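Local coordinates for Mll7089 protein (Mesorhizobium loti, PDB 2OZ8) that is of unknown function but, as a putative member of the mandelate racemase branch of the enolase superfamily, probably binds magnesium and may act as a hydro-lyase, at residues 36-41 / 107-112; 204-209 / 225-230. All blocks are in the same frame, centred on the assembly; numbering follows the deposited sequence.

Interaction 1: 36-41 / 107-112; sequences LELVSE and QVALWD
A109 turns its methyl straight at strand 36-40 and meets L38 there: A109 CB lies 3.6 Å from L38 CD1 and 4.0 Å from L38 CG, so the small side chain rests against the branched end of the leucine. On the strand's side, L36 adds a looser approach, its carbonyl O 4.3 Å from A109 CB. L110 comes in from the flank of the helix and touches chiefly through CD2, 3.7 Å from L38 CD1. L38 CD1 thus touches two successive helix residues. It reaches them because L38 carries CG anti to its carbonyl carbon (chi1 -59°) and then runs on extended. Further along the helix, W111 meets H85 of a second subunit edge-to-face, and D112 bonds to the backbone N of L47 in the adjoining strand and of H346. The short axes approach to 8.3 Å and cross at -33°, and all four touching residues are buried. This is apolar packing of a helix on one face of an antiparallel sheet, as in the N-terminal capping domain of enolase-superfamily proteins.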
ATOM      1  N   LEU A  36     -39.332  20.474 -17.345  1.00 39.58           N
ATOM      2  CA  LEU A  36     -39.580  20.867 -15.994  1.00 37.89           C
ATOM      3  C   LEU A  36     -39.350  22.361 -16.006  1.00 38.00           C
ATOM      4  O   LEU A  36     -38.278  22.834 -16.397  1.00 37.14           O
ATOM      5  CB  LEU A  36     -38.594  20.173 -15.051  1.00 38.08           C
ATOM      6  CG  LEU A  36     -38.533  20.759 -13.630  1.00 37.58           C
ATOM      7  CD1 LEU A  36     -39.847  20.531 -12.896  1.00 34.71           C
ATOM      8  CD2 LEU A  36     -37.335  20.202 -12.840  1.00 36.56           C
ATOM      9  N   GLU A  37     -40.389  23.111 -15.646  1.00 38.46           N
ATOM     10  CA  GLU A  37     -40.274  24.560 -15.621  1.00 38.78           C
ATOM     11  C   GLU A  37     -40.472  25.006 -14.201  1.00 39.17           C
ATOM     12  O   GLU A  37     -41.444  24.597 -13.535  1.00 38.05           O
ATOM     13  CB  GLU A  37     -41.254  25.231 -16.541  1.00 38.59           C
ATOM     14  CG  GLU A  37     -40.853  25.226 -18.019  1.00 40.50           C
ATOM     15  CD  GLU A  37     -41.991  25.719 -18.912  1.00 41.87           C
ATOM     16  OE1 GLU A  37     -41.786  26.654 -19.708  1.00 45.08           O
ATOM     17  OE2 GLU A  37     -43.104  25.178 -18.794  1.00 42.68           O
ATOM     18  N   LEU A  38     -39.497  25.782 -13.726  1.00 39.70           N
ATOM     19  CA  LEU A  38     -39.551  26.301 -12.366  1.00 41.09           C
ATOM     20  C   LEU A  38     -39.751  27.808 -12.463  1.00 41.72           C
ATOM     21  O   LEU A  38     -38.932  28.502 -13.043  1.00 41.60           O
ATOM     22  CB  LEU A  38     -38.289  25.933 -11.585  1.00 39.96           C
ATOM     23  CG  LEU A  38     -37.933  24.452 -11.402  1.00 40.28           C
ATOM     24  CD1 LEU A  38     -36.533  24.261 -10.732  1.00 33.78           C
ATOM     25  CD2 LEU A  38     -39.059  23.698 -10.670  1.00 37.81           C
ATOM     26  N   VAL A  39     -40.871  28.280 -11.917  1.00 43.23           N
ATOM     27  CA  VAL A  39     -41.302  29.684 -12.025  1.00 43.98           C
ATOM     28  C   VAL A  39     -41.060  30.383 -10.721  1.00 44.77           C
ATOM     29  O   VAL A  39     -41.466  29.882  -9.676  1.00 44.21           O
ATOM     30  CB  VAL A  39     -42.823  29.797 -12.373  1.00 44.59           C
ATOM     31  CG1 VAL A  39     -43.161  31.196 -12.822  1.00 43.70           C
ATOM     32  CG2 VAL A  39     -43.231  28.787 -13.506  1.00 44.47           C
ATOM     33  N   SER A  40     -40.370  31.525 -10.762  1.00 46.91           N
ATOM     34  CA  SER A  40     -40.254  32.349  -9.552  1.00 49.88           C
ATOM     35  C   SER A  40     -41.315  33.438  -9.520  1.00 51.20           C
ATOM     36  O   SER A  40     -42.074  33.598 -10.467  1.00 51.94           O
ATOM     37  CB  SER A  40     -38.843  32.929  -9.370  1.00 50.09           C
ATOM     38  OG  SER A  40     -38.695  34.170 -10.031  1.00 52.24           O
ATOM     39  N   GLU A  41     -41.369  34.202  -8.444  1.00 53.44           N
ATOM     40  CA  GLU A  41     -42.333  35.318  -8.411  1.00 56.11           C
ATOM     41  C   GLU A  41     -41.917  36.629  -9.159  1.00 55.18           C
ATOM     42  O   GLU A  41     -42.721  37.532  -9.351  1.00 55.13           O
ATOM     43  CB  GLU A  41     -42.923  35.534  -6.994  1.00 55.64           C
ATOM     44  CG  GLU A  41     -41.925  35.505  -5.869  1.00 59.64           C
ATOM     45  CD  GLU A  41     -42.543  35.078  -4.523  1.00 60.58           C
ATOM     46  OE1 GLU A  41     -43.503  34.262  -4.539  1.00 66.31           O
ATOM     47  OE2 GLU A  41     -42.046  35.541  -3.467  1.00 62.27           O
ATOM     48  N   GLN A 107     -31.221  20.672 -11.438  1.00 36.31           N
ATOM     49  CA  GLN A 107     -29.990  21.503 -11.408  1.00 36.72           C
ATOM     50  C   GLN A 107     -29.916  22.429 -12.633  1.00 35.72           C
ATOM     51  O   GLN A 107     -29.528  23.581 -12.526  1.00 36.50           O
ATOM     52  CB  GLN A 107     -28.701  20.650 -11.279  1.00 36.45           C
ATOM     53  CG  GLN A 107     -28.511  19.902  -9.904  1.00 36.96           C
ATOM     54  CD  GLN A 107     -27.118  19.168  -9.731  1.00 38.53           C
ATOM     55  OE1 GLN A 107     -26.245  19.188 -10.605  1.00 42.37           O
ATOM     56  NE2 GLN A 107     -26.928  18.552  -8.585  1.00 40.80           N
ATOM     57  N   VAL A 108     -30.291  21.912 -13.783  1.00 34.94           N
ATOM     58  CA  VAL A 108     -30.357  22.699 -14.997  1.00 35.23           C
ATOM     59  C   VAL A 108     -31.404  23.826 -14.912  1.00 35.10           C
ATOM     60  O   VAL A 108     -31.106  24.967 -15.240  1.00 34.34           O
ATOM     61  CB  VAL A 108     -30.629  21.791 -16.237  1.00 35.51           C
ATOM     62  CG1 VAL A 108     -30.717  22.616 -17.511  1.00 33.86           C
ATOM     63  CG2 VAL A 108     -29.555  20.766 -16.341  1.00 32.61           C
ATOM     64  N   ALA A 109     -32.605  23.504 -14.447  1.00 34.82           N
ATOM     65  CA  ALA A 109     -33.654  24.516 -14.270  1.00 35.02           C
ATOM     66  C   ALA A 109     -33.299  25.554 -13.201  1.00 35.32           C
ATOM     67  O   ALA A 109     -33.438  26.753 -13.444  1.00 35.26           O
ATOM     68  CB  ALA A 109     -34.956  23.871 -13.952  1.00 35.19           C
ATOM     69  N   LEU A 110     -32.806  25.109 -12.044  1.00 35.54           N
ATOM     70  CA  LEU A 110     -32.329  26.050 -10.989  1.00 35.89           C
ATOM     71  C   LEU A 110     -31.253  27.032 -11.457  1.00 36.10           C
ATOM     72  O   LEU A 110     -31.389  28.242 -11.227  1.00 36.74           O
ATOM     73  CB  LEU A 110     -31.850  25.310  -9.731  1.00 35.79           C
ATOM     74  CG  LEU A 110     -32.912  24.644  -8.874  1.00 35.81           C
ATOM     75  CD1 LEU A 110     -32.266  23.978  -7.700  1.00 34.81           C
ATOM     76  CD2 LEU A 110     -33.996  25.717  -8.453  1.00 34.70           C
ATOM     77  N   TRP A 111     -30.204  26.536 -12.114  1.00 34.88           N
ATOM     78  CA  TRP A 111     -29.174  27.444 -12.683  1.00 34.87           C
ATOM     79  C   TRP A 111     -29.614  28.340 -13.850  1.00 34.41           C
ATOM     80  O   TRP A 111     -29.115  29.425 -14.036  1.00 34.08           O
ATOM     81  CB  TRP A 111     -27.930  26.671 -13.125  1.00 34.22           C
ATOM     82  CG  TRP A 111     -27.083  26.167 -12.022  1.00 34.26           C
ATOM     83  CD1 TRP A 111     -27.148  24.926 -11.427  1.00 32.35           C
ATOM     84  CD2 TRP A 111     -26.047  26.882 -11.350  1.00 34.08           C
ATOM     85  NE1 TRP A 111     -26.191  24.825 -10.455  1.00 33.74           N
ATOM     86  CE2 TRP A 111     -25.500  26.013 -10.384  1.00 35.82           C
ATOM     87  CE3 TRP A 111     -25.519  28.181 -11.467  1.00 36.53           C
ATOM     88  CZ2 TRP A 111     -24.431  26.398  -9.551  1.00 33.21           C
ATOM     89  CZ3 TRP A 111     -24.456  28.558 -10.621  1.00 33.36           C
ATOM     90  CH2 TRP A 111     -23.935  27.668  -9.691  1.00 32.69           C
ATOM     91  N   ASP A 112     -30.512  27.853 -14.666  1.00 35.57           N
ATOM     92  CA  ASP A 112     -31.106  28.665 -15.716  1.00 37.15           C
ATOM     93  C   ASP A 112     -31.847  29.886 -15.080  1.00 37.90           C
ATOM     94  O   ASP A 112     -31.640  31.049 -15.442  1.00 37.89           O
ATOM     95  CB  ASP A 112     -32.095  27.782 -16.482  1.00 37.16           C
ATOM     96  CG  ASP A 112     -32.701  28.486 -17.669  1.00 39.10           C
ATOM     97  OD1 ASP A 112     -31.976  29.290 -18.282  1.00 38.40           O
ATOM     98  OD2 ASP A 112     -33.887  28.237 -17.974  1.00 37.91           O
TER

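Interaction 2: 204-209 / 225-230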
ATOM      1  N   LYS A 204      -7.864  -7.073 -20.392  1.00 30.88           N
ATOM      2  CA  LYS A 204      -6.799  -7.459 -21.337  1.00 30.64           C
ATOM      3  C   LYS A 204      -7.277  -7.544 -22.757  1.00 30.87           C
ATOM      4  O   LYS A 204      -6.537  -7.215 -23.688  1.00 32.77           O
ATOM      5  CB  LYS A 204      -5.991  -8.712 -20.873  1.00 31.76           C
ATOM      6  CG  LYS A 204      -4.772  -9.089 -21.718  1.00 30.24           C
ATOM      7  CD  LYS A 204      -3.787  -7.952 -21.922  1.00 28.51           C
ATOM      8  CE  LYS A 204      -3.023  -7.587 -20.611  1.00 30.93           C
ATOM      9  NZ  LYS A 204      -2.036  -8.597 -20.139  1.00 29.61           N
ATOM     10  N   GLU A 205      -8.531  -7.949 -22.942  1.00 31.78           N
ATOM     11  CA  GLU A 205      -9.233  -7.856 -24.234  1.00 31.44           C
ATOM     12  C   GLU A 205      -9.300  -6.422 -24.766  1.00 31.52           C
ATOM     13  O   GLU A 205      -8.947  -6.199 -25.921  1.00 32.33           O
ATOM     14  CB  GLU A 205     -10.650  -8.387 -24.104  1.00 31.79           C
ATOM     15  CG  GLU A 205     -11.408  -8.354 -25.428  1.00 31.14           C
ATOM     16  CD  GLU A 205     -12.914  -8.563 -25.250  1.00 33.62           C
ATOM     17  OE1 GLU A 205     -13.443  -8.625 -24.112  1.00 33.09           O
ATOM     18  OE2 GLU A 205     -13.585  -8.677 -26.280  1.00 36.63           O
ATOM     19  N   ALA A 206      -9.689  -5.444 -23.939  1.00 31.29           N
ATOM     20  CA  ALA A 206      -9.607  -3.999 -24.367  1.00 31.37           C
ATOM     21  C   ALA A 206      -8.223  -3.660 -24.886  1.00 32.14           C
ATOM     22  O   ALA A 206      -8.071  -3.148 -25.991  1.00 32.54           O
ATOM     23  CB  ALA A 206      -9.967  -3.066 -23.261  1.00 29.34           C
ATOM     24  N   LEU A 207      -7.206  -4.005 -24.101  1.00 32.74           N
ATOM     25  CA  LEU A 207      -5.839  -3.685 -24.461  1.00 33.84           C
ATOM     26  C   LEU A 207      -5.334  -4.367 -25.760  1.00 33.83           C
ATOM     27  O   LEU A 207      -4.661  -3.731 -26.554  1.00 34.40           O
ATOM     28  CB  LEU A 207      -4.919  -3.954 -23.269  1.00 33.71           C
ATOM     29  CG  LEU A 207      -3.438  -3.616 -23.318  1.00 34.96           C
ATOM     30  CD1 LEU A 207      -3.038  -2.410 -24.164  1.00 33.78           C
ATOM     31  CD2 LEU A 207      -3.037  -3.419 -21.904  1.00 38.01           C
ATOM     32  N   THR A 208      -5.657  -5.634 -25.981  1.00 33.48           N
ATOM     33  CA  THR A 208      -5.237  -6.282 -27.233  1.00 33.85           C
ATOM     34  C   THR A 208      -6.006  -5.763 -28.430  1.00 34.04           C
ATOM     35  O   THR A 208      -5.468  -5.668 -29.507  1.00 34.60           O
ATOM     36  CB  THR A 208      -5.331  -7.829 -27.167  1.00 34.07           C
ATOM     37  OG1 THR A 208      -6.695  -8.219 -27.054  1.00 33.94           O
ATOM     38  CG2 THR A 208      -4.568  -8.365 -25.934  1.00 34.39           C
ATOM     39  N   LYS A 209      -7.262  -5.386 -28.233  1.00 34.43           N
ATOM     40  CA  LYS A 209      -8.031  -4.690 -29.273  1.00 34.24           C
ATOM     41  C   LYS A 209      -7.497  -3.291 -29.594  1.00 34.85           C
ATOM     42  O   LYS A 209      -7.344  -2.927 -30.767  1.00 35.59           O
ATOM     43  CB  LYS A 209      -9.526  -4.711 -28.915  1.00 33.72           C
ATOM     44  CG  LYS A 209     -10.051  -6.150 -29.104  1.00 33.45           C
ATOM     45  CD  LYS A 209     -11.481  -6.327 -28.857  1.00 31.66           C
ATOM     46  CE  LYS A 209     -11.796  -7.788 -28.872  1.00 31.26           C
ATOM     47  NZ  LYS A 209     -13.267  -8.008 -28.865  1.00 29.95           N
ATOM     48  N   ASP A 225     -15.138   4.429 -21.821  1.00 35.97           N
ATOM     49  CA  ASP A 225     -15.743   3.303 -21.129  1.00 36.95           C
ATOM     50  C   ASP A 225     -15.462   1.908 -21.740  1.00 36.83           C
ATOM     51  O   ASP A 225     -16.391   1.178 -22.056  1.00 37.03           O
ATOM     52  CB  ASP A 225     -17.245   3.502 -21.002  1.00 37.06           C
ATOM     53  CG  ASP A 225     -17.595   4.835 -20.433  1.00 41.80           C
ATOM     54  OD1 ASP A 225     -17.070   5.187 -19.354  1.00 45.04           O
ATOM     55  OD2 ASP A 225     -18.403   5.561 -21.073  1.00 50.24           O
ATOM     56  N   PRO A 226     -14.177   1.515 -21.867  1.00 36.68           N
ATOM     57  CA  PRO A 226     -13.956   0.255 -22.581  1.00 35.61           C
ATOM     58  C   PRO A 226     -14.394  -0.997 -21.803  1.00 36.34           C
ATOM     59  O   PRO A 226     -14.654  -2.025 -22.435  1.00 37.02           O
ATOM     60  CB  PRO A 226     -12.437   0.234 -22.806  1.00 36.42           C
ATOM     61  CG  PRO A 226     -11.845   1.133 -21.759  1.00 36.31           C
ATOM     62  CD  PRO A 226     -12.920   2.148 -21.380  1.00 35.50           C
ATOM     63  N   ILE A 227     -14.517  -0.907 -20.469  1.00 35.76           N
ATOM     64  CA  ILE A 227     -14.713  -2.050 -19.597  1.00 35.08           C
ATOM     65  C   ILE A 227     -15.616  -1.635 -18.427  1.00 36.71           C
ATOM     66  O   ILE A 227     -15.868  -0.441 -18.202  1.00 36.02           O
ATOM     67  CB  ILE A 227     -13.323  -2.626 -19.034  1.00 36.06           C
ATOM     68  CG1 ILE A 227     -12.614  -1.611 -18.094  1.00 36.68           C
ATOM     69  CG2 ILE A 227     -12.354  -3.058 -20.156  1.00 34.45           C
ATOM     70  CD1 ILE A 227     -11.479  -2.119 -17.220  1.00 33.01           C
ATOM     71  N   LEU A 228     -16.141  -2.648 -17.728  1.00 37.74           N
ATOM     72  CA  LEU A 228     -16.835  -2.511 -16.451  1.00 38.77           C
ATOM     73  C   LEU A 228     -16.311  -1.359 -15.661  1.00 39.01           C
ATOM     74  O   LEU A 228     -15.154  -1.342 -15.304  1.00 40.48           O
ATOM     75  CB  LEU A 228     -16.666  -3.802 -15.635  1.00 38.26           C
ATOM     76  CG  LEU A 228     -17.810  -4.085 -14.678  1.00 40.47           C
ATOM     77  CD1 LEU A 228     -19.158  -4.030 -15.439  1.00 39.56           C
ATOM     78  CD2 LEU A 228     -17.656  -5.419 -13.947  1.00 40.22           C
ATOM     79  N   ARG A 229     -17.149  -0.379 -15.389  1.00 40.40           N
ATOM     80  CA  ARG A 229     -16.711   0.847 -14.741  1.00 42.65           C
ATOM     81  C   ARG A 229     -16.181   0.653 -13.310  1.00 44.63           C
ATOM     82  O   ARG A 229     -15.501   1.511 -12.777  1.00 46.09           O
ATOM     83  CB  ARG A 229     -17.865   1.803 -14.678  1.00 43.14           C
ATOM     84  CG  ARG A 229     -18.872   1.467 -13.601  1.00 44.32           C
ATOM     85  CD  ARG A 229     -20.184   2.092 -13.955  1.00 50.04           C
ATOM     86  NE  ARG A 229     -21.239   1.420 -13.239  1.00 57.22           N
ATOM     87  CZ  ARG A 229     -21.846   0.331 -13.702  1.00 61.12           C
ATOM     88  NH1 ARG A 229     -21.486  -0.169 -14.881  1.00 60.70           N
ATOM     89  NH2 ARG A 229     -22.803  -0.262 -12.982  1.00 63.20           N
ATOM     90  N   HIS A 230     -16.500  -0.470 -12.689  1.00 45.44           N
ATOM     91  CA  HIS A 230     -16.042  -0.734 -11.362  1.00 46.36           C
ATOM     92  C   HIS A 230     -14.683  -1.436 -11.391  1.00 45.11           C
ATOM     93  O   HIS A 230     -14.078  -1.660 -10.333  1.00 44.18           O
ATOM     94  CB  HIS A 230     -17.121  -1.544 -10.621  1.00 48.51           C
ATOM     95  CG  HIS A 230     -18.426  -0.800 -10.473  1.00 54.60           C
ATOM     96  ND1 HIS A 230     -18.501   0.488  -9.952  1.00 59.00           N
ATOM     97  CD2 HIS A 230     -19.701  -1.155 -10.790  1.00 58.27           C
ATOM     98  CE1 HIS A 230     -19.766   0.886  -9.953  1.00 60.96           C
ATOM     99  NE2 HIS A 230     -20.514  -0.088 -10.459  1.00 60.52           N
TER
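A206 presents its methyl to two neighbouring residues of the loop that follows strand 222-224. A206 CB stands 3.9 Å from I227 CG2 and 4.1 Å from P226 CB, so a single methyl bridges the proline ring and the isoleucine branch. I227 supplies its short branch because CG2 lies anti to its carbonyl carbon, while CG1, set between backbone N and carbonyl carbon (chi1 66°), takes the longer arm away from A206. The contact is small, 81 Å² in all, and wholly apolar. Helix 203-215 connects the parallel strands 192-196 and 222-224, forming a right-handed beta-alpha-beta crossover of the TIM barrel, and here it packs on the loop leaving the second strand. Around this contact, helix 232-241 closes in, with L238 on P226 and L235 on I227, and W201 also touches A206. Within helix 203-215, K209 NZ forms a salt bridge with E205 OE2 at 2.7 Å, using that oxygen's anti lone pair, and E205 O accepts from both K209 N and T208 OG1, the latter at 3.2 Å. E205 OE1 takes the backbone N of T202, just before the helix. Beyond the contact, K204 NZ reaches a third subunit, where it pairs with D268, and D225 OD1 accepts from the backbone N of E251.

In the fold
Interaction 1 closes along the chain before interaction 2 opens, and the two sit on opposite sides of the chain's centre, their own centres 39 Å apart and their nearest atoms about 18 Å apart. They share no helix, strand or sheet. Interaction 1 joins strand 27-40 of the four-stranded antiparallel sheet to helix 103-118, whereas interaction 2 joins helix 203-215 to the loop between strand 222-224 and helix 232-241 in the barrel. Each thus packs a helix within its own part of the two-part fold expected of this superfamily. Both also lie beside subunit interfaces, each with different neighbouring copies of the protein.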